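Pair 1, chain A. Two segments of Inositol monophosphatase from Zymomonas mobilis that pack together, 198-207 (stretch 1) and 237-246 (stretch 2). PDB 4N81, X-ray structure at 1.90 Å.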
# COMPACT_ATOMS: atom_id res chain seq x y z
N CYS A 198 6.76 -5.95 10.23
CA CYS A 198 7.82 -5.36 9.42
C CYS A 198 9.04 -5.29 10.36
O CYS A 198 8.81 -5.12 11.56
CB CYS A 198 7.37 -3.86 9.06
SG CYS A 198 8.49 -3.16 7.99
N ASP A 199 10.30 -5.40 9.89
CA ASP A 199 11.42 -5.36 10.86
C ASP A 199 12.22 -4.09 10.85
O ASP A 199 12.79 -3.72 11.88
CB ASP A 199 12.40 -6.52 10.58
CG ASP A 199 11.68 -7.89 10.66
OD1 ASP A 199 11.47 -8.54 9.62
OD2 ASP A 199 11.21 -8.22 11.78
N LEU A 200 12.30 -3.44 9.69
CA LEU A 200 13.07 -2.19 9.57
C LEU A 200 12.31 -1.22 8.68
O LEU A 200 11.69 -1.63 7.70
CB LEU A 200 14.43 -2.49 8.87
CG LEU A 200 15.40 -3.31 9.74
CD1 LEU A 200 16.59 -3.86 8.88
CD2 LEU A 200 15.98 -2.47 10.87
N VAL A 201 12.35 0.07 9.03
CA VAL A 201 11.95 1.09 8.08
C VAL A 201 13.11 2.10 8.05
O VAL A 201 13.59 2.49 9.10
CB VAL A 201 10.70 1.82 8.59
CG1 VAL A 201 10.26 2.89 7.54
CG2 VAL A 201 9.54 0.84 8.84
N VAL A 202 13.52 2.52 6.87
CA VAL A 202 14.60 3.50 6.73
C VAL A 202 14.12 4.55 5.76
O VAL A 202 13.76 4.22 4.62
CB VAL A 202 15.90 2.83 6.18
CG1 VAL A 202 16.98 3.92 5.85
CG2 VAL A 202 16.43 1.81 7.20
N GLU A 203 14.12 5.82 6.19
CA GLU A 203 13.69 6.90 5.34
C GLU A 203 14.57 8.12 5.52
O GLU A 203 15.27 8.27 6.54
CB GLU A 203 12.22 7.29 5.63
CG GLU A 203 11.27 6.10 5.20
CD GLU A 203 9.78 6.43 5.28
OE1 GLU A 203 9.36 7.12 6.23
OE2 GLU A 203 9.04 5.97 4.39
N GLN A 204 14.44 9.02 4.56
CA GLN A 204 15.22 10.27 4.60
C GLN A 204 14.34 11.39 4.08
O GLN A 204 13.47 11.15 3.21
CB GLN A 204 16.46 10.12 3.70
CG GLN A 204 17.37 11.38 3.63
CD GLN A 204 18.61 11.14 2.78
OE1 GLN A 204 18.50 10.68 1.67
NE2 GLN A 204 19.80 11.40 3.34
N GLY A 205 14.57 12.62 4.56
CA GLY A 205 13.83 13.77 4.06
C GLY A 205 12.52 14.03 4.77
O GLY A 205 11.77 14.91 4.35
N LEU A 206 12.23 13.33 5.86
CA LEU A 206 10.97 13.60 6.61
C LEU A 206 11.01 14.95 7.36
O LEU A 206 12.11 15.43 7.75
CB LEU A 206 10.72 12.49 7.65
CG LEU A 206 10.08 11.20 7.12
CD1 LEU A 206 10.79 10.58 6.00
CD2 LEU A 206 9.98 10.21 8.28
N LYS A 207 9.83 15.57 7.53
CA LYS A 207 9.64 16.76 8.37
C LYS A 207 9.25 16.28 9.76
O LYS A 207 8.81 15.16 9.87
CB LYS A 207 8.52 17.63 7.79
CG LYS A 207 8.81 18.01 6.34
CD LYS A 207 10.06 18.85 6.25
CE LYS A 207 10.43 19.23 4.77
NZ LYS A 207 11.30 18.21 4.07
N SER A 237 15.51 17.32 14.33
CA SER A 237 16.11 16.31 13.47
C SER A 237 15.82 16.61 11.98
O SER A 237 14.71 17.05 11.59
CB SER A 237 15.56 14.95 13.85
OG SER A 237 15.94 14.66 15.20
N VAL A 238 16.83 16.36 11.14
CA VAL A 238 16.72 16.65 9.71
C VAL A 238 15.86 15.65 8.96
O VAL A 238 15.50 15.91 7.81
CB VAL A 238 18.11 16.75 9.03
CG1 VAL A 238 18.94 17.83 9.74
CG2 VAL A 238 18.79 15.39 9.06
N GLY A 239 15.51 14.55 9.61
CA GLY A 239 14.51 13.64 9.03
C GLY A 239 15.05 12.38 8.38
O GLY A 239 14.40 11.78 7.51
N GLU A 240 16.29 12.04 8.73
CA GLU A 240 16.82 10.70 8.46
C GLU A 240 16.34 9.86 9.65
O GLU A 240 16.64 10.21 10.79
CB GLU A 240 18.37 10.77 8.46
CG GLU A 240 18.83 11.41 7.15
CD GLU A 240 20.34 11.72 7.09
OE1 GLU A 240 21.08 11.49 8.08
OE2 GLU A 240 20.75 12.21 6.01
N VAL A 241 15.66 8.75 9.36
CA VAL A 241 15.14 7.94 10.44
C VAL A 241 15.42 6.48 10.16
O VAL A 241 15.44 6.05 8.99
CB VAL A 241 13.57 8.13 10.66
CG1 VAL A 241 13.22 9.62 10.92
CG2 VAL A 241 12.80 7.68 9.49
N ILE A 242 15.60 5.73 11.24
CA ILE A 242 15.59 4.26 11.15
C ILE A 242 14.74 3.74 12.30
O ILE A 242 14.87 4.23 13.44
CB ILE A 242 17.00 3.65 11.18
CG1 ILE A 242 16.93 2.12 11.16
CG2 ILE A 242 17.84 4.19 12.44
CD1 ILE A 242 18.28 1.48 10.81
N ALA A 243 13.81 2.83 11.97
CA ALA A 243 13.00 2.17 12.99
C ALA A 243 13.30 0.67 12.87
O ALA A 243 13.41 0.17 11.74
CB ALA A 243 11.48 2.48 12.73
N ALA A 244 13.45 -0.01 14.00
CA ALA A 244 13.67 -1.45 14.01
C ALA A 244 12.72 -2.06 15.03
O ALA A 244 12.53 -1.48 16.10
CB ALA A 244 15.11 -1.75 14.44
N GLY A 245 12.17 -3.25 14.73
CA GLY A 245 11.32 -3.92 15.73
C GLY A 245 12.20 -4.55 16.81
O GLY A 245 11.75 -4.78 17.95
N ASP A 246 13.46 -4.80 16.47
CA ASP A 246 14.38 -5.50 17.34
C ASP A 246 15.62 -4.65 17.55
O ASP A 246 16.31 -4.31 16.60
CB ASP A 246 14.72 -6.88 16.71
CG ASP A 246 15.51 -7.80 17.68
OD1 ASP A 246 16.24 -7.30 18.53
OD2 ASP A 246 15.41 -9.03 17.55
O HOH W 1 14.18 -5.49 13.74
O HOH W 2 16.49 14.07 5.96
O HOH W 3 12.98 17.41 9.45
O HOH W 4 13.63 17.23 5.73

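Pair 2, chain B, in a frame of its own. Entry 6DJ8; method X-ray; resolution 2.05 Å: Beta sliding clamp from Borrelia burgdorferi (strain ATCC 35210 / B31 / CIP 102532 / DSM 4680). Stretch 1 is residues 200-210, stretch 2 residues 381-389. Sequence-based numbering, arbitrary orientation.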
# COMPACT_ATOMS: atom_id res chain seq x y z
N GLY B 200 -1.44 -29.83 -4.76
CA GLY B 200 -2.44 -30.76 -5.22
C GLY B 200 -3.11 -30.37 -6.52
O GLY B 200 -3.72 -31.22 -7.17
N HIS B 201 -3.03 -29.11 -6.91
CA HIS B 201 -3.67 -28.65 -8.13
C HIS B 201 -2.71 -28.08 -9.16
O HIS B 201 -2.97 -28.20 -10.37
CB HIS B 201 -4.73 -27.61 -7.76
CG HIS B 201 -5.80 -28.17 -6.88
ND1 HIS B 201 -5.65 -28.30 -5.52
CD2 HIS B 201 -7.03 -28.66 -7.18
CE1 HIS B 201 -6.73 -28.86 -5.01
NE2 HIS B 201 -7.59 -29.07 -5.99
N ARG B 202 -1.61 -27.49 -8.71
CA ARG B 202 -0.56 -26.99 -9.58
C ARG B 202 0.77 -27.43 -8.97
O ARG B 202 0.87 -27.65 -7.76
CB ARG B 202 -0.65 -25.46 -9.75
CG ARG B 202 -0.95 -24.65 -8.47
CD ARG B 202 0.32 -24.25 -7.74
NE ARG B 202 0.04 -23.32 -6.62
CZ ARG B 202 -0.10 -22.01 -6.77
NH1 ARG B 202 0.00 -21.48 -7.99
NH2 ARG B 202 -0.36 -21.22 -5.71
N MET B 203 1.78 -27.59 -9.83
CA MET B 203 3.02 -28.21 -9.40
C MET B 203 4.19 -27.66 -10.21
O MET B 203 4.09 -27.53 -11.43
CB MET B 203 2.95 -29.75 -9.57
CG MET B 203 4.33 -30.42 -9.49
SD MET B 203 4.26 -32.24 -9.75
CE MET B 203 3.32 -32.74 -8.35
N SER B 204 5.29 -27.39 -9.52
CA SER B 204 6.56 -27.02 -10.14
C SER B 204 7.58 -28.15 -9.98
O SER B 204 7.65 -28.80 -8.93
CB SER B 204 7.08 -25.71 -9.55
OG SER B 204 6.33 -24.58 -10.04
N ILE B 205 8.36 -28.38 -11.03
CA ILE B 205 9.45 -29.36 -11.05
C ILE B 205 10.68 -28.68 -11.63
O ILE B 205 10.67 -28.25 -12.79
CB ILE B 205 9.09 -30.60 -11.90
CG1 ILE B 205 7.86 -31.29 -11.32
CG2 ILE B 205 10.27 -31.56 -11.95
CD1 ILE B 205 7.06 -32.01 -12.33
N CYS B 206 11.75 -28.61 -10.84
CA CYS B 206 13.01 -27.99 -11.25
C CYS B 206 14.11 -29.02 -11.13
O CYS B 206 14.45 -29.45 -10.03
CB CYS B 206 13.37 -26.79 -10.37
SG CYS B 206 12.41 -25.36 -10.65
N LYS B 207 14.67 -29.42 -12.27
CA LYS B 207 15.84 -30.29 -12.29
C LYS B 207 17.08 -29.41 -12.30
O LYS B 207 17.16 -28.47 -13.10
CB LYS B 207 15.79 -31.19 -13.52
N THR B 208 18.05 -29.73 -11.46
CA THR B 208 19.30 -28.98 -11.46
C THR B 208 20.33 -29.74 -12.27
O THR B 208 20.05 -30.81 -12.83
CB THR B 208 19.85 -28.77 -10.05
OG1 THR B 208 20.29 -30.03 -9.52
CG2 THR B 208 18.80 -28.16 -9.14
N GLU B 209 21.52 -29.18 -12.36
CA GLU B 209 22.66 -29.88 -12.95
C GLU B 209 23.56 -30.52 -11.90
O GLU B 209 24.59 -31.09 -12.25
CB GLU B 209 23.46 -28.94 -13.85
CG GLU B 209 22.69 -28.46 -15.09
CD GLU B 209 22.15 -29.59 -15.96
OE1 GLU B 209 22.71 -30.71 -15.93
OE2 GLU B 209 21.15 -29.36 -16.68
N VAL B 210 23.19 -30.45 -10.62
CA VAL B 210 24.06 -30.92 -9.55
C VAL B 210 23.93 -32.43 -9.43
O VAL B 210 22.82 -32.98 -9.33
CB VAL B 210 23.70 -30.23 -8.22
CG1 VAL B 210 24.65 -30.65 -7.12
CG2 VAL B 210 23.72 -28.71 -8.38
N PHE B 381 14.72 -27.58 -20.43
CA PHE B 381 14.21 -28.90 -20.09
C PHE B 381 14.34 -29.17 -18.61
O PHE B 381 14.09 -30.30 -18.16
CB PHE B 381 14.93 -29.96 -20.94
CG PHE B 381 14.78 -29.71 -22.40
CD1 PHE B 381 13.56 -29.96 -23.03
CD2 PHE B 381 15.81 -29.18 -23.14
CE1 PHE B 381 13.40 -29.71 -24.38
CE2 PHE B 381 15.65 -28.92 -24.50
CZ PHE B 381 14.44 -29.19 -25.12
N ASN B 382 14.77 -28.16 -17.85
CA ASN B 382 14.90 -28.24 -16.40
C ASN B 382 13.64 -27.83 -15.65
O ASN B 382 13.49 -28.21 -14.48
CB ASN B 382 16.10 -27.40 -15.95
CG ASN B 382 17.42 -27.99 -16.43
OD1 ASN B 382 17.95 -27.59 -17.47
ND2 ASN B 382 17.94 -28.97 -15.71
N PHE B 383 12.78 -27.01 -16.23
CA PHE B 383 11.63 -26.49 -15.50
C PHE B 383 10.33 -26.94 -16.15
O PHE B 383 10.14 -26.78 -17.36
CB PHE B 383 11.70 -24.97 -15.41
CG PHE B 383 10.52 -24.34 -14.73
CD1 PHE B 383 10.07 -24.81 -13.51
CD2 PHE B 383 9.89 -23.26 -15.31
CE1 PHE B 383 8.98 -24.21 -12.89
CE2 PHE B 383 8.81 -22.66 -14.69
CZ PHE B 383 8.36 -23.13 -13.48
N THR B 384 9.43 -27.49 -15.34
CA THR B 384 8.09 -27.86 -15.77
C THR B 384 7.09 -27.36 -14.74
O THR B 384 7.30 -27.54 -13.54
CB THR B 384 7.95 -29.37 -15.94
OG1 THR B 384 8.82 -29.80 -16.98
CG2 THR B 384 6.54 -29.77 -16.27
N HIS B 385 6.01 -26.74 -15.21
CA HIS B 385 4.89 -26.38 -14.35
C HIS B 385 3.60 -26.98 -14.89
O HIS B 385 3.28 -26.83 -16.08
CB HIS B 385 4.75 -24.87 -14.19
CG HIS B 385 3.78 -24.48 -13.11
ND1 HIS B 385 4.12 -24.49 -11.77
CD2 HIS B 385 2.48 -24.13 -13.17
CE1 HIS B 385 3.07 -24.12 -11.06
NE2 HIS B 385 2.06 -23.89 -11.88
N LEU B 386 2.86 -27.64 -14.01
CA LEU B 386 1.63 -28.33 -14.35
C LEU B 386 0.48 -27.67 -13.60
O LEU B 386 0.63 -27.29 -12.44
CB LEU B 386 1.71 -29.81 -13.97
CG LEU B 386 2.90 -30.60 -14.54
CD1 LEU B 386 2.91 -32.03 -13.99
CD2 LEU B 386 2.88 -30.63 -16.08
N ILE B 387 -0.65 -27.54 -14.29
CA ILE B 387 -1.86 -26.99 -13.70
C ILE B 387 -3.01 -27.91 -14.08
O ILE B 387 -3.26 -28.14 -15.27
CB ILE B 387 -2.14 -25.55 -14.18
CG1 ILE B 387 -0.96 -24.64 -13.84
CG2 ILE B 387 -3.42 -25.03 -13.54
CD1 ILE B 387 -1.05 -23.25 -14.47
N MET B 388 -3.71 -28.43 -13.08
CA MET B 388 -4.88 -29.25 -13.36
C MET B 388 -6.03 -28.35 -13.80
O MET B 388 -6.26 -27.30 -13.18
CB MET B 388 -5.27 -30.09 -12.14
CG MET B 388 -6.26 -31.21 -12.45
SD MET B 388 -5.61 -32.50 -13.53
CE MET B 388 -6.98 -33.66 -13.63
N PRO B 389 -6.73 -28.68 -14.87
CA PRO B 389 -7.88 -27.87 -15.27
C PRO B 389 -9.00 -27.99 -14.26
O PRO B 389 -9.10 -28.97 -13.51
CB PRO B 389 -8.29 -28.44 -16.63
CG PRO B 389 -7.80 -29.86 -16.61
CD PRO B 389 -6.51 -29.78 -15.83
O HOH W 5 0.22 -22.35 -10.70

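Where do the two contacts differ most sharply? They part at the matched positions Val A202 = Ser B204 and Ile A242 = His B385, which face each other across a non-hydrogen-bonded bridge. In pair 1 this site is greasy: Val A202 CG2 lies 4.0 Å from Ile A242 CG1, a plain van der Waals contact. In pair 2 it is polar, with His B385 ND1 donating a hydrogen bond to Ser B204 OG at 2.8 Å. The serine hydroxyl sits at the edge of the imidazole ring, near its plane, where a ring nitrogen can reach it. A water extends the polar patch, lying 2.7 Å from His B385 NE2 and accepting a hydrogen bond from Arg B202 NH1 at 2.9 Å.

What backbone do they share? Both are antiparallel strand pairs, at 177° in pair 1 and 171° in pair 2, and 14 central residues superpose with an RMSD of 0.8 Å. Val A201 and Ala A243 exchange two hydrogen bonds, each 2.9 Å between the N of one and the O of the other; the matched Met B203 and Leu B386 do the same at 2.9 Å. The next such pair, Glu A203 with Val A241, matches Ile B205 with Thr B384. One further bond recurs beyond the strands: Gly A245 N to Asp A199 O, 3.0 Å, corresponds to Met B388 N to His B201 O, 2.8 Å.

How do different side chains fill the other matched sites? Val A201 CB and Ala A243 CB stand 4.3 Å apart, whereas the longer side chains of pair 2 meet farther out, Met B203 SD lying 4.5 Å from Leu B386 CD1. At Gln A204 = Cys B206 and Glu A240 = Phe B383 the chemistry reverses. Pair 1 is polar here, with Gln A204 NE2 donating to Glu A240 OE2 at 2.9 Å; in pair 2, Cys B206 SG packs 3.7 Å from Phe B383 CD1, oblique to the ring.

What happens where the match loosens? Gly A239 and Asn B382 correspond, but their CA atoms fall 1.9 Å apart. Gly A239 comes so close to the other stretch that an ideal CB would lie 1.9 Å from Leu A206 O, a clash, and its carbonyl O accepts from Leu A206 N at 3.1 Å. Asn B382 instead uses both backbone and side chain: its O accepts from Lys B207 N at 2.8 Å, while its ND2 donates to Lys B207 O, also at 2.8 Å.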